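Local coordinates for protein PaxB (Photorhabdus luminescens, PDB 6EK4) that probably serves as one component of a two-component alpha-helical pore-forming toxin of the YaxAB type, which assembles into pores in target membranes, at residues Val26-Ile29 against Trp30-Ser33; Ile43-Lys46 against Thr47-Ser51; Ala134-Ile137 against Ala138-Ser141; Ser151-Lys154 against Glu155-Arg159; Val288-Ile291 against Asp292-Thr296. All coordinates share one frame; numbering follows the deposited sequence.

Each of the five contacts spans about two turns of one helix, in the middle of a very elongated, all-helical chain whose radius of gyration is 43 Å. They come in series along the sequence, on helices 19-35, 42-73, 101-141, 149-193 and 247-321. Interactions 1, 2 and 5 pack against one another in pairs, with centres 9 to 11 Å apart. Interaction 3 joins them through Ile50 and Arg295, its centre about 15 Å from that of interaction 5. Interaction 4 lies further along the rod and touches none of the others. Side chains of helix 247-321 nevertheless meet all four other helices, in keeping with the long helical bundle of this toxin family.

Interaction 1: residues Val26-Ile29 against Trp30-Ser33; sequences VKNI and WRLS
Ile29 O takes the backbone N-H of Ser33 at 2.8 Å, and the hydroxyl of the same serine lies close by, with Ser33 OG 2.9 Å from Ile29 O. Rotated so that OG sits between its own backbone N and carbonyl carbon (chi1 62°), the serine folds back over the preceding turn, where Trp30 O lies equally near OG and competes for the one hydroxyl proton. Serine suits this buried spot because a small hydroxyl can be paid for by the helix's own carbonyls. One residue earlier, the carbonyl of Asn28 accepts Leu32 N at 2.9 Å, and the CB, CG and CD1 of the leucine wrap about that oxygen.

On the more open flank Asn28 and Arg31 run side by side in the same direction. Arg31 NH2 gives Asn28 OD1 a weak hydrogen bond of 3.3 Å, meeting it at the edge and in the plane of the guanidinium, while the amide plane is turned 68° from that group. A bend at chi3 (48°) curls the arginine back to this neighbour. OD1 is held more firmly by Gln24 one turn earlier, so the arginine is a second partner; ND2 makes a weak hydrogen bond to Glu294.

Trp30 swings its indole off the turn to meet the ring of His34 and the side chain of Arg55. Ile29 inserts between helix 42-73, at Ser51 and Ser54, and helix 247-321, at Glu294 and Leu298; Leu32 reaches the latter helix at Asp287 and Gln290, so helix 19-35 rests with its apolar side on both.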
loop_
_atom_site.group_PDB
_atom_site.type_symbol
_atom_site.label_atom_id
_atom_site.label_comp_id
_atom_site.label_asym_id
_atom_site.label_seq_id
_atom_site.Cartn_x
_atom_site.Cartn_y
_atom_site.Cartn_z
ATOM N N VAL A 26 6.422 -6.219 7.649
ATOM C CA VAL A 26 7.184 -7.054 6.716
ATOM C C VAL A 26 6.236 -7.946 5.909
ATOM O O VAL A 26 6.430 -8.138 4.706
ATOM C CB VAL A 26 8.230 -7.921 7.459
ATOM C CG1 VAL A 26 8.882 -8.930 6.524
ATOM C CG2 VAL A 26 9.294 -7.040 8.099
ATOM N N LYS A 27 5.217 -8.482 6.577
ATOM C CA LYS A 27 4.180 -9.290 5.929
ATOM C C LYS A 27 3.400 -8.466 4.896
ATOM O O LYS A 27 3.096 -8.953 3.807
ATOM C CB LYS A 27 3.228 -9.863 6.990
ATOM C CG LYS A 27 2.077 -10.711 6.465
ATOM C CD LYS A 27 2.563 -12.000 5.825
ATOM C CE LYS A 27 1.408 -12.952 5.554
ATOM N NZ LYS A 27 1.874 -14.259 5.013
ATOM N N ASN A 28 3.089 -7.220 5.245
ATOM C CA ASN A 28 2.348 -6.323 4.354
ATOM C C ASN A 28 3.159 -5.887 3.136
ATOM O O ASN A 28 2.597 -5.684 2.059
ATOM C CB ASN A 28 1.865 -5.082 5.116
ATOM C CG ASN A 28 0.825 -5.407 6.174
ATOM O OD1 ASN A 28 0.138 -6.429 6.102
ATOM N ND2 ASN A 28 0.702 -4.533 7.165
ATOM N N ILE A 29 4.470 -5.732 3.310
ATOM C CA ILE A 29 5.354 -5.372 2.201
ATOM C C ILE A 29 5.420 -6.509 1.180
ATOM O O ILE A 29 5.395 -6.263 -0.025
ATOM C CB ILE A 29 6.768 -4.984 2.696
ATOM C CG1 ILE A 29 6.722 -3.609 3.372
ATOM C CG2 ILE A 29 7.762 -4.945 1.544
ATOM C CD1 ILE A 29 7.938 -3.284 4.215
ATOM N N TRP A 30 5.493 -7.748 1.665
ATOM C CA TRP A 30 5.478 -8.922 0.789
ATOM C C TRP A 30 4.193 -8.980 -0.034
ATOM O O TRP A 30 4.235 -9.151 -1.252
ATOM C CB TRP A 30 5.620 -10.208 1.609
ATOM C CG TRP A 30 5.634 -11.451 0.770
ATOM C CD1 TRP A 30 4.559 -12.221 0.421
ATOM C CD2 TRP A 30 6.778 -12.062 0.167
ATOM N NE1 TRP A 30 4.967 -13.275 -0.361
ATOM C CE2 TRP A 30 6.324 -13.202 -0.531
ATOM C CE3 TRP A 30 8.144 -11.759 0.149
ATOM C CZ2 TRP A 30 7.190 -14.038 -1.239
ATOM C CZ3 TRP A 30 9.004 -12.591 -0.554
ATOM C CH2 TRP A 30 8.522 -13.717 -1.238
ATOM N N ARG A 31 3.058 -8.839 0.644
ATOM C CA ARG A 31 1.750 -8.884 -0.006
ATOM C C ARG A 31 1.602 -7.777 -1.050
ATOM O O ARG A 31 1.146 -8.029 -2.166
ATOM C CB ARG A 31 0.639 -8.767 1.044
ATOM C CG ARG A 31 -0.774 -8.899 0.492
ATOM C CD ARG A 31 -1.815 -8.927 1.604
ATOM N NE ARG A 31 -1.613 -7.862 2.589
ATOM C CZ ARG A 31 -1.901 -6.573 2.401
ATOM N NH1 ARG A 31 -2.412 -6.141 1.249
ATOM N NH2 ARG A 31 -1.669 -5.701 3.377
ATOM N N LEU A 32 1.990 -6.560 -0.679
ATOM C CA LEU A 32 1.883 -5.405 -1.570
ATOM C C LEU A 32 2.861 -5.465 -2.740
ATOM O O LEU A 32 2.517 -5.071 -3.850
ATOM C CB LEU A 32 2.093 -4.103 -0.789
ATOM C CG LEU A 32 0.960 -3.723 0.169
ATOM C CD1 LEU A 32 1.431 -2.686 1.175
ATOM C CD2 LEU A 32 -0.260 -3.220 -0.589
ATOM N N SER A 33 4.071 -5.964 -2.497
ATOM C CA SER A 33 5.100 -6.026 -3.539
ATOM C C SER A 33 4.784 -7.028 -4.651
ATOM O O SER A 33 5.390 -6.965 -5.720
ATOM C CB SER A 33 6.464 -6.364 -2.929
ATOM O OG SER A 33 6.443 -7.638 -2.310
#

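Interaction 2: residues Ile43-Lys46 against Thr47-Ser51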
loop_
_atom_site.group_PDB
_atom_site.type_symbol
_atom_site.label_atom_id
_atom_site.label_comp_id
_atom_site.label_asym_id
_atom_site.label_seq_id
_atom_site.Cartn_x
_atom_site.Cartn_y
_atom_site.Cartn_z
ATOM N N ILE A 43 10.627 -0.245 -10.596
ATOM C CA ILE A 43 9.938 -0.125 -9.312
ATOM C C ILE A 43 9.496 -1.507 -8.834
ATOM O O ILE A 43 9.604 -1.825 -7.650
ATOM C CB ILE A 43 8.706 0.810 -9.410
ATOM C CG1 ILE A 43 9.137 2.252 -9.724
ATOM C CG2 ILE A 43 7.879 0.772 -8.128
ATOM C CD1 ILE A 43 9.836 2.974 -8.586
ATOM N N GLN A 44 9.002 -2.321 -9.766
ATOM C CA GLN A 44 8.586 -3.690 -9.464
ATOM C C GLN A 44 9.747 -4.518 -8.910
ATOM O O GLN A 44 9.561 -5.316 -7.996
ATOM C CB GLN A 44 8.018 -4.368 -10.715
ATOM C CG GLN A 44 7.048 -5.500 -10.422
ATOM C CD GLN A 44 6.431 -6.070 -11.683
ATOM O OE1 GLN A 44 5.247 -5.864 -11.956
ATOM N NE2 GLN A 44 7.235 -6.779 -12.471
ATOM N N GLU A 45 10.940 -4.318 -9.467
ATOM C CA GLU A 45 12.137 -5.016 -9.002
ATOM C C GLU A 45 12.612 -4.469 -7.656
ATOM O O GLU A 45 12.970 -5.238 -6.764
ATOM C CB GLU A 45 13.262 -4.901 -10.033
ATOM C CG GLU A 45 14.442 -5.820 -9.756
ATOM C CD GLU A 45 15.620 -5.569 -10.677
ATOM O OE1 GLU A 45 15.407 -5.176 -11.843
ATOM O OE2 GLU A 45 16.769 -5.778 -10.233
ATOM N N LYS A 46 12.621 -3.145 -7.517
ATOM C CA LYS A 46 13.054 -2.501 -6.274
ATOM C C LYS A 46 12.155 -2.861 -5.090
ATOM O O LYS A 46 12.642 -3.029 -3.974
ATOM C CB LYS A 46 13.115 -0.978 -6.437
ATOM C CG LYS A 46 14.325 -0.480 -7.212
ATOM C CD LYS A 46 14.469 1.026 -7.083
ATOM C CE LYS A 46 15.455 1.596 -8.088
ATOM N NZ LYS A 46 15.625 3.067 -7.924
ATOM N N THR A 47 10.851 -2.972 -5.332
ATOM C CA THR A 47 9.908 -3.369 -4.284
ATOM C C THR A 47 10.157 -4.805 -3.824
ATOM O O THR A 47 9.993 -5.119 -2.644
ATOM C CB THR A 47 8.443 -3.230 -4.741
ATOM O OG1 THR A 47 8.278 -3.841 -6.026
ATOM C CG2 THR A 47 8.043 -1.764 -4.822
ATOM N N LEU A 48 10.554 -5.669 -4.755
ATOM C CA LEU A 48 10.922 -7.045 -4.418
ATOM C C LEU A 48 12.219 -7.098 -3.605
ATOM O O LEU A 48 12.386 -7.986 -2.771
ATOM C CB LEU A 48 11.049 -7.906 -5.682
ATOM C CG LEU A 48 9.744 -8.184 -6.437
ATOM C CD1 LEU A 48 10.034 -8.805 -7.796
ATOM C CD2 LEU A 48 8.811 -9.075 -5.629
ATOM N N ARG A 49 13.130 -6.155 -3.848
ATOM C CA ARG A 49 14.346 -6.037 -3.040
ATOM C C ARG A 49 14.011 -5.643 -1.605
ATOM O O ARG A 49 14.608 -6.159 -0.660
ATOM C CB ARG A 49 15.306 -5.000 -3.627
ATOM C CG ARG A 49 15.946 -5.385 -4.949
ATOM C CD ARG A 49 16.800 -4.243 -5.474
ATOM N NE ARG A 49 17.182 -4.415 -6.874
ATOM C CZ ARG A 49 17.730 -3.465 -7.631
ATOM N NH1 ARG A 49 17.970 -2.254 -7.136
ATOM N NH2 ARG A 49 18.037 -3.723 -8.896
ATOM N N ILE A 50 13.058 -4.725 -1.453
ATOM C CA ILE A 50 12.648 -4.245 -0.132
ATOM C C ILE A 50 11.974 -5.361 0.666
ATOM O O ILE A 50 12.256 -5.527 1.852
ATOM C CB ILE A 50 11.718 -3.010 -0.231
ATOM C CG1 ILE A 50 12.488 -1.810 -0.796
ATOM C CG2 ILE A 50 11.148 -2.645 1.134
ATOM C CD1 ILE A 50 11.602 -0.697 -1.315
ATOM N N SER A 51 11.100 -6.128 0.017
ATOM C CA SER A 51 10.421 -7.246 0.682
ATOM C C SER A 51 11.403 -8.352 1.076
ATOM O O SER A 51 11.259 -8.962 2.135
ATOM C CB SER A 51 9.315 -7.826 -0.206
ATOM O OG SER A 51 9.855 -8.603 -1.261
#
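Thr47 turns its hydroxyl back over the preceding turn: OG1 sits between the backbone N and the carbonyl carbon (chi1 48°), which brings it 2.9 Å from Ile43 O and 2.8 Å from Gln44 O, two acceptors for one proton. The same rotation lays the methyl CG2 against Ile43 CG2, 4.2 Å away. A beta-branched threonine fits well here, since one branch stays with the helix carbonyls and the other joins the apolar side.

On another face of the helix, one turn apart, Glu45 and Arg49 form an i to i+4 salt bridge, OE2 to NH2 at 2.8 Å. Glutamate and arginine adopt different first torsions, CG anti to the backbone N in Glu45 (chi1 -169°) but anti to the carbonyl carbon in Arg49, and both chains then run extended until they cross. The guanidinium approaches OE2 from above the carboxylate plane, and the two flat groups are almost perpendicular. Lys46, also extended, passes CG within 4.1 Å of Arg49 NH1 and carries its ammonium off to Val144 O.

Ile43, Thr47 and Ile50 face helix 247-321 at Val288, Ile291 and Arg295, whereas Ser51 meets helix 19-35 at Ile29, Trp30 and Ser33.

Interaction 3: residues Ala134-Ile137 against Ala138-Ser141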
loop_
_atom_site.group_PDB
_atom_site.type_symbol
_atom_site.label_atom_id
_atom_site.label_comp_id
_atom_site.label_asym_id
_atom_site.label_seq_id
_atom_site.Cartn_x
_atom_site.Cartn_y
_atom_site.Cartn_z
ATOM N N ALA A 134 21.895 -3.343 12.161
ATOM C CA ALA A 134 22.250 -2.112 11.453
ATOM C C ALA A 134 22.470 -2.371 9.964
ATOM O O ALA A 134 22.102 -1.545 9.130
ATOM C CB ALA A 134 23.492 -1.485 12.065
ATOM N N SER A 135 23.072 -3.515 9.640
ATOM C CA SER A 135 23.273 -3.920 8.245
ATOM C C SER A 135 21.950 -4.237 7.548
ATOM O O SER A 135 21.804 -3.998 6.347
ATOM C CB SER A 135 24.205 -5.132 8.155
ATOM O OG SER A 135 25.519 -4.790 8.551
ATOM N N ARG A 136 20.998 -4.781 8.303
ATOM C CA ARG A 136 19.667 -5.079 7.776
ATOM C C ARG A 136 18.886 -3.794 7.522
ATOM O O ARG A 136 18.240 -3.651 6.482
ATOM C CB ARG A 136 18.890 -5.978 8.743
ATOM C CG ARG A 136 19.498 -7.358 8.935
ATOM C CD ARG A 136 19.244 -8.264 7.743
ATOM N NE ARG A 136 20.231 -9.339 7.655
ATOM C CZ ARG A 136 21.448 -9.219 7.124
ATOM N NH1 ARG A 136 21.865 -8.061 6.614
ATOM N NH2 ARG A 136 22.259 -10.271 7.104
ATOM N N ILE A 137 18.948 -2.870 8.480
ATOM C CA ILE A 137 18.310 -1.555 8.355
ATOM C C ILE A 137 18.846 -0.799 7.135
ATOM O O ILE A 137 18.084 -0.153 6.416
ATOM C CB ILE A 137 18.508 -0.711 9.639
ATOM C CG1 ILE A 137 17.643 -1.271 10.775
ATOM C CG2 ILE A 137 18.159 0.756 9.403
ATOM C CD1 ILE A 137 18.072 -0.825 12.158
ATOM N N ALA A 138 20.153 -0.886 6.911
ATOM C CA ALA A 138 20.782 -0.233 5.766
ATOM C C ALA A 138 20.270 -0.806 4.447
ATOM O O ALA A 138 19.972 -0.057 3.516
ATOM C CB ALA A 138 22.296 -0.364 5.847
ATOM N N ASP A 139 20.161 -2.132 4.377
ATOM C CA ASP A 139 19.737 -2.818 3.153
ATOM C C ASP A 139 18.316 -2.444 2.719
ATOM O O ASP A 139 18.077 -2.193 1.536
ATOM C CB ASP A 139 19.841 -4.341 3.320
ATOM C CG ASP A 139 21.276 -4.854 3.249
ATOM O OD1 ASP A 139 22.135 -4.187 2.629
ATOM O OD2 ASP A 139 21.538 -5.943 3.806
ATOM N N VAL A 140 17.384 -2.407 3.670
ATOM C CA VAL A 140 15.984 -2.090 3.359
ATOM C C VAL A 140 15.777 -0.606 3.042
ATOM O O VAL A 140 15.004 -0.265 2.148
ATOM C CB VAL A 140 15.002 -2.518 4.484
ATOM C CG1 VAL A 140 15.131 -4.005 4.779
ATOM C CG2 VAL A 140 15.199 -1.694 5.750
ATOM N N SER A 141 16.475 0.266 3.768
ATOM C CA SER A 141 16.282 1.714 3.642
ATOM C C SER A 141 16.959 2.325 2.413
ATOM O O SER A 141 16.487 3.337 1.891
ATOM C CB SER A 141 16.776 2.424 4.903
ATOM O OG SER A 141 18.165 2.232 5.088
#
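Ser141 donates twice to Ile137 O, through OG at 2.7 Å and through its backbone N at 3.1 Å. The two donors reach the oxygen from opposite faces of the carbonyl plane, so the oxygen can accept both. The serine manages this because chi1 (63°) folds OG back toward the turn before it, which lets a small hydroxyl be satisfied by a carbonyl of its own helix. Earlier in the helix the regular ladder runs, with Ala138 N on Ala134 O and Val140 N on Arg136 O.

These residues form the last turns of helix 101-141, one of the long rods of this helical bundle, and near that end carbonyls begin to lack N-H partners further along the chain. Val140 O instead takes a hydrogen bond from the guanidinium of Arg295, on helix 247-321.

The charged pair lies on the other flank. Arg136 and Asp139 point the same way side by side, their planes only 16° apart, and make a long salt bridge of 3.5 Å between NH1 and OD2. The aspartate side chain is also about 3 Å from a bound sodium ion, so two positive groups probably share its charge. Ser135 O stands 3.2 Å from Asp139 OD2, but both are acceptors; that carbonyl is served by Asp139 N. Ser135 OG turns back to Asn131 O, while Ile137 and Val140 press on Leu299 of helix 247-321.

Interaction 4: residues Ser151-Lys154 against Glu155-Arg159; sequences SSLK and EEQER
Leu153 and Gln157, and beside them Lys154 and Glu158, make two i to i+4 side-chain pairs near the beginning of helix 149-193, one of the long helices of the elongated bundle, here at its surface. In the first pair the leucine carries CG anti to the backbone N (chi1 -177°), which places its branch where the two side chains slant across each other: CD1 lies 3.8 Å from Gln157 CD, and CG is equally close to NE2. Gln157 leans back over the turn before it, its extended chain passing the carbonyl of Leu153, with CG 3.2 Å from Leu153 O. A leucine suits this position because its branched end can touch both the amide and Ile285 on helix 247-321.

The second pair is looser at its charged ends. Lys154 starts anti to its backbone nitrogen (chi1 -158°) and runs out straight, whereas Glu158 has CG anti to the carbonyl carbon, and the two extended chains meet at an angle. What touches OE2 is the aliphatic part of the lysine: Lys154 CG is 3.6 Å from Glu158 OE2, with CD and CE only a little further. NZ remains 4.5 Å from Glu158 OE2, beyond a salt bridge, though the opposite charges probably still attract. Long, flexible charged residues are at home on such a solvent-facing flank.

Beneath them the backbone ladder is regular, Glu156 N to Ser152 O being its straightest rung at 165°. Ser152 OG turns back to Arg148 O. Glu156, folded at chi2, lays its chain toward Val278 and Ile282, and its OE1 forms a long, weak ion pair with Arg281 NH2.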
loop_
_atom_site.group_PDB
_atom_site.type_symbol
_atom_site.label_atom_id
_atom_site.label_comp_id
_atom_site.label_asym_id
_atom_site.label_seq_id
_atom_site.Cartn_x
_atom_site.Cartn_y
_atom_site.Cartn_z
ATOM N N SER A 151 5.073 12.697 -8.682
ATOM C CA SER A 151 4.929 13.245 -10.028
ATOM C C SER A 151 4.118 12.304 -10.918
ATOM O O SER A 151 3.225 12.744 -11.644
ATOM C CB SER A 151 6.307 13.488 -10.651
ATOM O OG SER A 151 6.198 14.044 -11.949
ATOM N N SER A 152 4.435 11.011 -10.854
ATOM C CA SER A 152 3.726 9.992 -11.632
ATOM C C SER A 152 2.264 9.861 -11.211
ATOM O O SER A 152 1.381 9.740 -12.058
ATOM C CB SER A 152 4.421 8.635 -11.504
ATOM O OG SER A 152 5.707 8.669 -12.095
ATOM N N LEU A 153 2.016 9.884 -9.903
ATOM C CA LEU A 153 0.653 9.819 -9.374
ATOM C C LEU A 153 -0.185 11.003 -9.850
ATOM O O LEU A 153 -1.381 10.858 -10.101
ATOM C CB LEU A 153 0.670 9.779 -7.842
ATOM C CG LEU A 153 -0.682 9.650 -7.132
ATOM C CD1 LEU A 153 -1.434 8.412 -7.597
ATOM C CD2 LEU A 153 -0.485 9.622 -5.624
ATOM N N LYS A 154 0.449 12.167 -9.971
ATOM C CA LYS A 154 -0.223 13.364 -10.473
ATOM C C LYS A 154 -0.536 13.236 -11.967
ATOM O O LYS A 154 -1.596 13.667 -12.420
ATOM C CB LYS A 154 0.635 14.609 -10.221
ATOM C CG LYS A 154 -0.152 15.908 -10.218
ATOM C CD LYS A 154 0.767 17.120 -10.217
ATOM C CE LYS A 154 -0.013 18.404 -9.977
ATOM N NZ LYS A 154 0.800 19.621 -10.253
ATOM N N GLU A 155 0.387 12.640 -12.719
ATOM C CA GLU A 155 0.222 12.450 -14.163
ATOM C C GLU A 155 -0.934 11.505 -14.491
ATOM O O GLU A 155 -1.755 11.799 -15.362
ATOM C CB GLU A 155 1.521 11.916 -14.781
ATOM C CG GLU A 155 1.459 11.671 -16.285
ATOM C CD GLU A 155 2.760 11.131 -16.854
ATOM O OE1 GLU A 155 3.841 11.476 -16.330
ATOM O OE2 GLU A 155 2.702 10.361 -17.837
ATOM N N GLU A 156 -0.987 10.372 -13.796
ATOM C CA GLU A 156 -2.011 9.357 -14.047
ATOM C C GLU A 156 -3.400 9.835 -13.631
ATOM O O GLU A 156 -4.388 9.540 -14.305
ATOM C CB GLU A 156 -1.673 8.055 -13.314
ATOM C CG GLU A 156 -0.386 7.381 -13.777
ATOM C CD GLU A 156 -0.435 6.905 -15.219
ATOM O OE1 GLU A 156 -1.544 6.712 -15.764
ATOM O OE2 GLU A 156 0.649 6.714 -15.810
ATOM N N GLN A 157 -3.469 10.569 -12.522
ATOM C CA GLN A 157 -4.736 11.127 -12.043
ATOM C C GLN A 157 -5.239 12.264 -12.937
ATOM O O GLN A 157 -6.446 12.493 -13.029
ATOM C CB GLN A 157 -4.602 11.598 -10.593
ATOM C CG GLN A 157 -4.520 10.447 -9.600
ATOM C CD GLN A 157 -4.300 10.896 -8.167
ATOM O OE1 GLN A 157 -4.799 10.272 -7.231
ATOM N NE2 GLN A 157 -3.546 11.978 -7.988
ATOM N N GLU A 158 -4.315 12.970 -13.588
ATOM C CA GLU A 158 -4.672 13.952 -14.616
ATOM C C GLU A 158 -5.196 13.253 -15.871
ATOM O O GLU A 158 -6.181 13.694 -16.464
ATOM C CB GLU A 158 -3.479 14.848 -14.972
ATOM C CG GLU A 158 -3.249 15.995 -13.997
ATOM C CD GLU A 158 -2.006 16.806 -14.320
ATOM O OE1 GLU A 158 -1.740 17.052 -15.516
ATOM O OE2 GLU A 158 -1.296 17.208 -13.373
ATOM N N ARG A 159 -4.533 12.167 -16.271
ATOM C CA ARG A 159 -4.977 11.370 -17.417
ATOM C C ARG A 159 -6.313 10.682 -17.121
ATOM O O ARG A 159 -7.151 10.539 -18.012
ATOM C CB ARG A 159 -3.922 10.329 -17.815
ATOM C CG ARG A 159 -4.140 9.750 -19.206
ATOM C CD ARG A 159 -3.269 8.533 -19.483
ATOM N NE ARG A 159 -3.758 7.771 -20.635
ATOM C CZ ARG A 159 -3.248 6.615 -21.062
ATOM N NH1 ARG A 159 -2.211 6.059 -20.442
ATOM N NH2 ARG A 159 -3.779 6.009 -22.119
#

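Interaction 5: residues Val288-Ile291 against Asp292-Thr296; sequences VHQI and DKERT
Asp292, Lys293, Glu294 and Arg295 each give their backbone N-H to the carbonyl four residues back, the longest bond being Lys293 N to His289 O at 3.2 Å and the shortest Glu294 N to Gln290 O at 2.8 Å, an unbroken alpha-helical ladder.

Over this ladder Gln290 bends at chi2 (58°) so that the end of its chain returns to Glu294, itself folded at chi2, and the amide meets the carboxylate with their planes 62° apart. Which end of the amide faces the glutamate is doubtful in the model. Glu294 CG lies 3.2 Å from Gln290 O, so the glutamate chain passes close over the backbone, and OE2 has Asn28 as a weak partner. Lys293 likewise lays CG against His289 O, 3.5 Å away, and then runs out straight.

This turn lies in the middle of helix 247-321, the longest in the chain, and its sides are covered by different helices of the bundle. Ile291 sits between Leu32 of helix 19-35 and Thr47 of helix 42-73, where a branched aliphatic residue fills the seam, while His289 meets Leu149 and Glu150 of helix 149-193.

Asp292 has two roles. Its OD1 takes Arg295 NH2 at 2.8 Å in a salt bridge that lies in the guanidinium plane, and Arg295 achieves this by a bend at chi3. The arginine is buried, and its NH1 is hydrogen-bonded to both Val143 O and Val140 O. The backbone oxygen of Asp292 receives Thr296 OG1 at 2.8 Å and Thr296 N at 3.0 Å, from opposite faces of the carbonyl plane.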
loop_
_atom_site.group_PDB
_atom_site.type_symbol
_atom_site.label_atom_id
_atom_site.label_comp_id
_atom_site.label_asym_id
_atom_site.label_seq_id
_atom_site.Cartn_x
_atom_site.Cartn_y
_atom_site.Cartn_z
ATOM N N VAL A 288 2.986 1.201 -3.809
ATOM C CA VAL A 288 4.395 1.561 -3.625
ATOM C C VAL A 288 4.537 2.610 -2.518
ATOM O O VAL A 288 5.461 2.539 -1.707
ATOM C CB VAL A 288 5.042 2.081 -4.931
ATOM C CG1 VAL A 288 6.459 2.579 -4.676
ATOM C CG2 VAL A 288 5.064 0.987 -5.990
ATOM N N HIS A 289 3.624 3.579 -2.496
ATOM C CA HIS A 289 3.553 4.557 -1.404
ATOM C C HIS A 289 3.295 3.872 -0.062
ATOM O O HIS A 289 3.846 4.277 0.963
ATOM C CB HIS A 289 2.456 5.598 -1.666
ATOM C CG HIS A 289 2.927 6.796 -2.429
ATOM N ND1 HIS A 289 3.245 7.988 -1.814
ATOM C CD2 HIS A 289 3.131 6.989 -3.754
ATOM C CE1 HIS A 289 3.625 8.863 -2.727
ATOM N NE2 HIS A 289 3.566 8.282 -3.913
ATOM N N GLN A 290 2.451 2.842 -0.079
ATOM C CA GLN A 290 2.159 2.055 1.116
ATOM C C GLN A 290 3.377 1.241 1.555
ATOM O O GLN A 290 3.627 1.101 2.750
ATOM C CB GLN A 290 0.961 1.128 0.870
ATOM C CG GLN A 290 0.469 0.375 2.101
ATOM C CD GLN A 290 0.059 1.290 3.241
ATOM O OE1 GLN A 290 0.343 1.010 4.407
ATOM N NE2 GLN A 290 -0.610 2.390 2.913
ATOM N N ILE A 291 4.129 0.709 0.592
ATOM C CA ILE A 291 5.359 -0.036 0.888
ATOM C C ILE A 291 6.377 0.840 1.625
ATOM O O ILE A 291 7.064 0.364 2.528
ATOM C CB ILE A 291 5.982 -0.648 -0.393
ATOM C CG1 ILE A 291 5.193 -1.894 -0.808
ATOM C CG2 ILE A 291 7.446 -1.024 -0.181
ATOM C CD1 ILE A 291 5.505 -2.395 -2.203
ATOM N N ASP A 292 6.465 2.113 1.244
ATOM C CA ASP A 292 7.352 3.056 1.928
ATOM C C ASP A 292 6.878 3.335 3.355
ATOM O O ASP A 292 7.697 3.483 4.265
ATOM C CB ASP A 292 7.457 4.373 1.156
ATOM C CG ASP A 292 8.579 5.258 1.672
ATOM O OD1 ASP A 292 9.760 4.882 1.512
ATOM O OD2 ASP A 292 8.284 6.331 2.241
ATOM N N LYS A 293 5.562 3.409 3.544
ATOM C CA LYS A 293 4.983 3.649 4.868
ATOM C C LYS A 293 5.089 2.421 5.773
ATOM O O LYS A 293 5.268 2.557 6.985
ATOM C CB LYS A 293 3.526 4.105 4.749
ATOM C CG LYS A 293 3.377 5.503 4.165
ATOM C CD LYS A 293 1.919 5.886 3.969
ATOM C CE LYS A 293 1.793 7.241 3.292
ATOM N NZ LYS A 293 0.380 7.590 2.982
ATOM N N GLU A 294 4.976 1.231 5.188
ATOM C CA GLU A 294 5.197 -0.015 5.927
ATOM C C GLU A 294 6.679 -0.184 6.273
ATOM O O GLU A 294 7.016 -0.695 7.342
ATOM C CB GLU A 294 4.707 -1.225 5.125
ATOM C CG GLU A 294 3.204 -1.257 4.866
ATOM C CD GLU A 294 2.371 -1.570 6.097
ATOM O OE1 GLU A 294 2.941 -1.861 7.171
ATOM O OE2 GLU A 294 1.126 -1.522 5.986
ATOM N N ARG A 295 7.556 0.244 5.365
ATOM C CA ARG A 295 8.998 0.205 5.609
ATOM C C ARG A 295 9.397 1.155 6.735
ATOM O O ARG A 295 10.252 0.828 7.555
ATOM C CB ARG A 295 9.778 0.555 4.339
ATOM C CG ARG A 295 11.286 0.592 4.543
ATOM C CD ARG A 295 12.045 0.712 3.237
ATOM N NE ARG A 295 11.787 1.978 2.557
ATOM C CZ ARG A 295 12.455 2.412 1.489
ATOM N NH1 ARG A 295 13.439 1.689 0.962
ATOM N NH2 ARG A 295 12.138 3.583 0.945
ATOM N N THR A 296 8.785 2.336 6.760
ATOM C CA THR A 296 9.025 3.307 7.824
ATOM C C THR A 296 8.586 2.749 9.180
ATOM O O THR A 296 9.259 2.961 10.188
ATOM C CB THR A 296 8.291 4.636 7.548
ATOM O OG1 THR A 296 8.738 5.178 6.300
ATOM C CG2 THR A 296 8.552 5.651 8.655
#